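Local coordinates for leukotriene A-4 hydrolase (Saccharomyces cerevisiae, PDB 2XQ0), which cleaves di- and tripeptides as a zinc-dependent aminopeptidase of the M1 family and also has low epoxide hydrolase activity, at residues R222-R231 and G260-D269. Residues are numbered along the deposited sequence; the frame is centred on the assembly and turned at random.
Sequences RSTVYTEPFR and GTYDILVNVD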
loop_
_atom_site.group_PDB
_atom_site.type_symbol
_atom_site.label_atom_id
_atom_site.label_comp_id
_atom_site.label_asym_id
_atom_site.label_seq_id
_atom_site.Cartn_x
_atom_site.Cartn_y
_atom_site.Cartn_z
ATOM N N ARG A 222 10.269 -15.938 14.409
ATOM C CA ARG A 222 11.114 -14.901 13.838
ATOM C C ARG A 222 10.336 -13.604 13.647
ATOM O O ARG A 222 10.661 -12.809 12.773
ATOM C CB ARG A 222 11.749 -15.360 12.519
ATOM C CG ARG A 222 10.737 -15.850 11.519
ATOM C CD ARG A 222 11.381 -16.423 10.260
ATOM N NE ARG A 222 10.502 -17.426 9.656
ATOM C CZ ARG A 222 10.721 -18.003 8.484
ATOM N NH1 ARG A 222 11.793 -17.682 7.772
ATOM N NH2 ARG A 222 9.867 -18.902 8.026
ATOM N N SER A 223 9.343 -13.384 14.503
ATOM C CA SER A 223 8.447 -12.244 14.348
ATOM C C SER A 223 8.087 -11.573 15.663
ATOM O O SER A 223 7.761 -12.223 16.637
ATOM C CB SER A 223 7.171 -12.672 13.627
ATOM O OG SER A 223 7.462 -13.108 12.312
ATOM N N THR A 224 8.119 -10.253 15.666
ATOM C CA THR A 224 7.767 -9.503 16.853
ATOM C C THR A 224 6.803 -8.422 16.434
ATOM O O THR A 224 6.942 -7.862 15.359
ATOM C CB THR A 224 9.016 -8.842 17.429
ATOM O OG1 THR A 224 10.017 -9.848 17.668
ATOM C CG2 THR A 224 8.697 -8.097 18.711
ATOM N N VAL A 225 5.823 -8.118 17.266
ATOM C CA VAL A 225 4.984 -6.958 16.982
ATOM C C VAL A 225 5.348 -5.774 17.887
ATOM O O VAL A 225 5.671 -5.965 19.065
ATOM C CB VAL A 225 3.476 -7.294 17.080
ATOM C CG1 VAL A 225 3.100 -7.738 18.505
ATOM C CG2 VAL A 225 2.631 -6.084 16.656
ATOM N N TYR A 226 5.314 -4.566 17.321
ATOM C CA TYR A 226 5.606 -3.324 18.035
ATOM C C TYR A 226 4.356 -2.457 18.014
ATOM O O TYR A 226 3.682 -2.390 17.004
ATOM C CB TYR A 226 6.763 -2.575 17.369
ATOM C CG TYR A 226 8.084 -3.275 17.500
ATOM C CD1 TYR A 226 8.944 -2.966 18.542
ATOM C CD2 TYR A 226 8.478 -4.253 16.581
ATOM C CE1 TYR A 226 10.158 -3.612 18.683
ATOM C CE2 TYR A 226 9.699 -4.902 16.713
ATOM C CZ TYR A 226 10.530 -4.574 17.770
ATOM O OH TYR A 226 11.747 -5.205 17.930
ATOM N N THR A 227 4.019 -1.831 19.138
ATOM C CA THR A 227 2.888 -0.912 19.177
ATOM C C THR A 227 2.833 -0.194 20.518
ATOM O O THR A 227 3.709 -0.382 21.357
ATOM C CB THR A 227 1.530 -1.601 18.898
ATOM O OG1 THR A 227 0.498 -0.607 18.772
ATOM C CG2 THR A 227 1.168 -2.569 20.000
ATOM N N GLU A 228 1.809 0.629 20.709
ATOM C CA GLU A 228 1.627 1.298 21.996
ATOM C C GLU A 228 1.218 0.277 23.053
ATOM O O GLU A 228 0.397 -0.619 22.786
ATOM C CB GLU A 228 0.600 2.428 21.871
ATOM C CG GLU A 228 1.032 3.567 20.934
ATOM C CD GLU A 228 -0.110 4.517 20.571
ATOM O OE1 GLU A 228 -0.818 4.241 19.573
ATOM O OE2 GLU A 228 -0.296 5.536 21.279
ATOM N N PRO A 229 1.791 0.394 24.262
ATOM C CA PRO A 229 1.510 -0.586 25.322
ATOM C C PRO A 229 0.023 -0.943 25.467
ATOM O O PRO A 229 -0.300 -2.122 25.637
ATOM C CB PRO A 229 2.039 0.103 26.581
ATOM C CG PRO A 229 3.168 0.991 26.061
ATOM C CD PRO A 229 2.705 1.466 24.708
ATOM N N PHE A 230 -0.871 0.039 25.375
ATOM C CA PHE A 230 -2.280 -0.220 25.666
ATOM C C PHE A 230 -2.887 -1.245 24.713
ATOM O O PHE A 230 -3.855 -1.942 25.052
ATOM C CB PHE A 230 -3.102 1.076 25.665
ATOM C CG PHE A 230 -3.481 1.560 24.295
ATOM C CD1 PHE A 230 -4.671 1.145 23.703
ATOM C CD2 PHE A 230 -2.653 2.428 23.597
ATOM C CE1 PHE A 230 -5.025 1.588 22.439
ATOM C CE2 PHE A 230 -3.001 2.877 22.329
ATOM C CZ PHE A 230 -4.183 2.453 21.744
ATOM N N ARG A 231 -2.294 -1.352 23.531
ATOM C CA ARG A 231 -2.828 -2.198 22.469
ATOM C C ARG A 231 -1.966 -3.441 22.242
ATOM O O ARG A 231 -2.305 -4.311 21.430
ATOM C CB ARG A 231 -2.895 -1.374 21.176
ATOM C CG ARG A 231 -3.378 -2.132 19.963
ATOM C CD ARG A 231 -4.174 -1.219 19.056
ATOM N NE ARG A 231 -3.428 -0.014 18.721
ATOM C CZ ARG A 231 -4.000 1.152 18.440
ATOM N NH1 ARG A 231 -5.325 1.267 18.463
ATOM N NH2 ARG A 231 -3.249 2.199 18.131
ATOM N N GLY A 260 15.723 -12.320 7.346
ATOM C CA GLY A 260 15.920 -12.558 8.765
ATOM C C GLY A 260 14.610 -12.514 9.541
ATOM O O GLY A 260 13.870 -13.491 9.594
ATOM N N THR A 261 14.317 -11.374 10.154
ATOM C CA THR A 261 13.096 -11.259 10.926
ATOM C C THR A 261 11.982 -10.744 10.029
ATOM O O THR A 261 12.240 -10.117 9.003
ATOM C CB THR A 261 13.278 -10.283 12.083
ATOM O OG1 THR A 261 13.671 -9.009 11.557
ATOM C CG2 THR A 261 14.357 -10.795 13.042
ATOM N N TYR A 262 10.750 -11.057 10.409
ATOM C CA TYR A 262 9.575 -10.410 9.840
ATOM C C TYR A 262 8.752 -9.778 10.969
ATOM O O TYR A 262 7.986 -10.463 11.660
ATOM C CB TYR A 262 8.703 -11.381 9.044
ATOM C CG TYR A 262 7.560 -10.627 8.407
ATOM C CD1 TYR A 262 7.737 -9.952 7.197
ATOM C CD2 TYR A 262 6.343 -10.500 9.051
ATOM C CE1 TYR A 262 6.692 -9.230 6.627
ATOM C CE2 TYR A 262 5.293 -9.769 8.489
ATOM C CZ TYR A 262 5.476 -9.142 7.285
ATOM O OH TYR A 262 4.440 -8.412 6.740
ATOM N N ASP A 263 8.919 -8.472 11.166
ATOM C CA ASP A 263 8.287 -7.798 12.289
ATOM C C ASP A 263 7.179 -6.897 11.787
ATOM O O ASP A 263 7.176 -6.505 10.628
ATOM C CB ASP A 263 9.318 -6.962 13.051
ATOM C CG ASP A 263 10.349 -7.816 13.771
ATOM O OD1 ASP A 263 10.118 -9.038 13.971
ATOM O OD2 ASP A 263 11.385 -7.248 14.165
ATOM N N ILE A 264 6.244 -6.571 12.674
ATOM C CA ILE A 264 5.123 -5.700 12.344
ATOM C C ILE A 264 5.019 -4.535 13.335
ATOM O O ILE A 264 5.022 -4.750 14.540
ATOM C CB ILE A 264 3.815 -6.494 12.347
ATOM C CG1 ILE A 264 3.898 -7.645 11.341
ATOM C CG2 ILE A 264 2.592 -5.559 12.068
ATOM C CD1 ILE A 264 2.782 -8.654 11.476
ATOM N N LEU A 265 4.944 -3.304 12.822
ATOM C CA LEU A 265 4.642 -2.132 13.640
ATOM C C LEU A 265 3.173 -1.802 13.472
ATOM O O LEU A 265 2.746 -1.499 12.365
ATOM C CB LEU A 265 5.468 -0.911 13.187
ATOM C CG LEU A 265 5.051 0.431 13.803
ATOM C CD1 LEU A 265 5.305 0.427 15.281
ATOM C CD2 LEU A 265 5.786 1.625 13.143
ATOM N N VAL A 266 2.392 -1.873 14.552
ATOM C CA VAL A 266 0.986 -1.500 14.471
ATOM C C VAL A 266 0.914 -0.039 14.846
ATOM O O VAL A 266 1.120 0.333 16.004
ATOM C CB VAL A 266 0.064 -2.357 15.371
ATOM C CG1 VAL A 266 -1.341 -1.794 15.350
ATOM C CG2 VAL A 266 0.054 -3.822 14.887
ATOM N N ASN A 267 0.665 0.798 13.843
ATOM C CA ASN A 267 0.836 2.233 13.995
ATOM C C ASN A 267 -0.278 2.920 14.771
ATOM O O ASN A 267 -1.269 2.286 15.155
ATOM C CB ASN A 267 0.976 2.877 12.618
ATOM C CG ASN A 267 2.383 3.342 12.337
ATOM O OD1 ASN A 267 3.054 3.889 13.208
ATOM N ND2 ASN A 267 2.835 3.140 11.110
ATOM N N VAL A 268 -0.103 4.223 14.981
ATOM C CA VAL A 268 -1.117 5.073 15.603
ATOM C C VAL A 268 -2.361 5.148 14.721
ATOM O O VAL A 268 -2.310 4.854 13.528
ATOM C CB VAL A 268 -0.569 6.508 15.883
ATOM C CG1 VAL A 268 0.541 6.460 16.924
ATOM C CG2 VAL A 268 -0.061 7.151 14.601
ATOM N N ASP A 269 -3.477 5.567 15.300
ATOM C CA ASP A 269 -4.743 5.547 14.571
ATOM C C ASP A 269 -4.793 6.458 13.331
ATOM O O ASP A 269 -5.568 6.201 12.415
ATOM C CB ASP A 269 -5.923 5.788 15.530
ATOM C CG ASP A 269 -5.853 4.896 16.771
ATOM O OD1 ASP A 269 -6.398 3.771 16.746
ATOM O OD2 ASP A 269 -5.238 5.318 17.776
HETATM O O HOH W 1 14.080 -15.788 8.600
HETATM O O HOH W 2 11.561 -10.409 15.515
HETATM O O HOH W 3 12.567 -7.546 16.387
HETATM O O HOH W 4 -3.009 6.321 18.990
#
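Asp263 OD1 takes two donors, the backbone N of Thr224 at 2.9 Å, from above the carboxylate plane, and a water that also bonds Thr224 OG1. Asp263 immediately precedes strand 264-266, the parallel neighbour of 223-227 in the mixed sheet of the thermolysin-like catalytic domain, joined to it by a crossover through helices 229-239 and 243-253. A short acid suits the place: with CG beside its own backbone N (chi1 -68°), the carboxylate comes back to Thr224 N, while the backbone of Asp263 bonds Thr282 of strand 282-284. Its OD2 lies at the ring edge of Tyr226, and a second water links it to the phenol OH. Farther along, Tyr226 N bonds Ile264 O at 2.8 Å, and Tyr226 O receives Val266 N. On the other face, branched Val225 CG2 packs against Val266 CG2 at 3.9 Å, while Ile264 rests on the zinc-binding helix 297-311. Tyr262, whose OH bonds Thr282, touches Glu302, the proton acceptor. At the ends of strand 223-227 short hydroxyl side chains reach a neighbouring carbonyl: Ser223 OG meets Tyr262 O in the carbonyl plane, and Thr227 OG1 bonds Val266 O. Phe230 CZ covers one face of the Arg231 guanidinium, which joins Glu228 and Asp269; NH1 meets Asp269 OD1 at 3.2 Å on the syn side, tilted 24° out of the carboxylate plane.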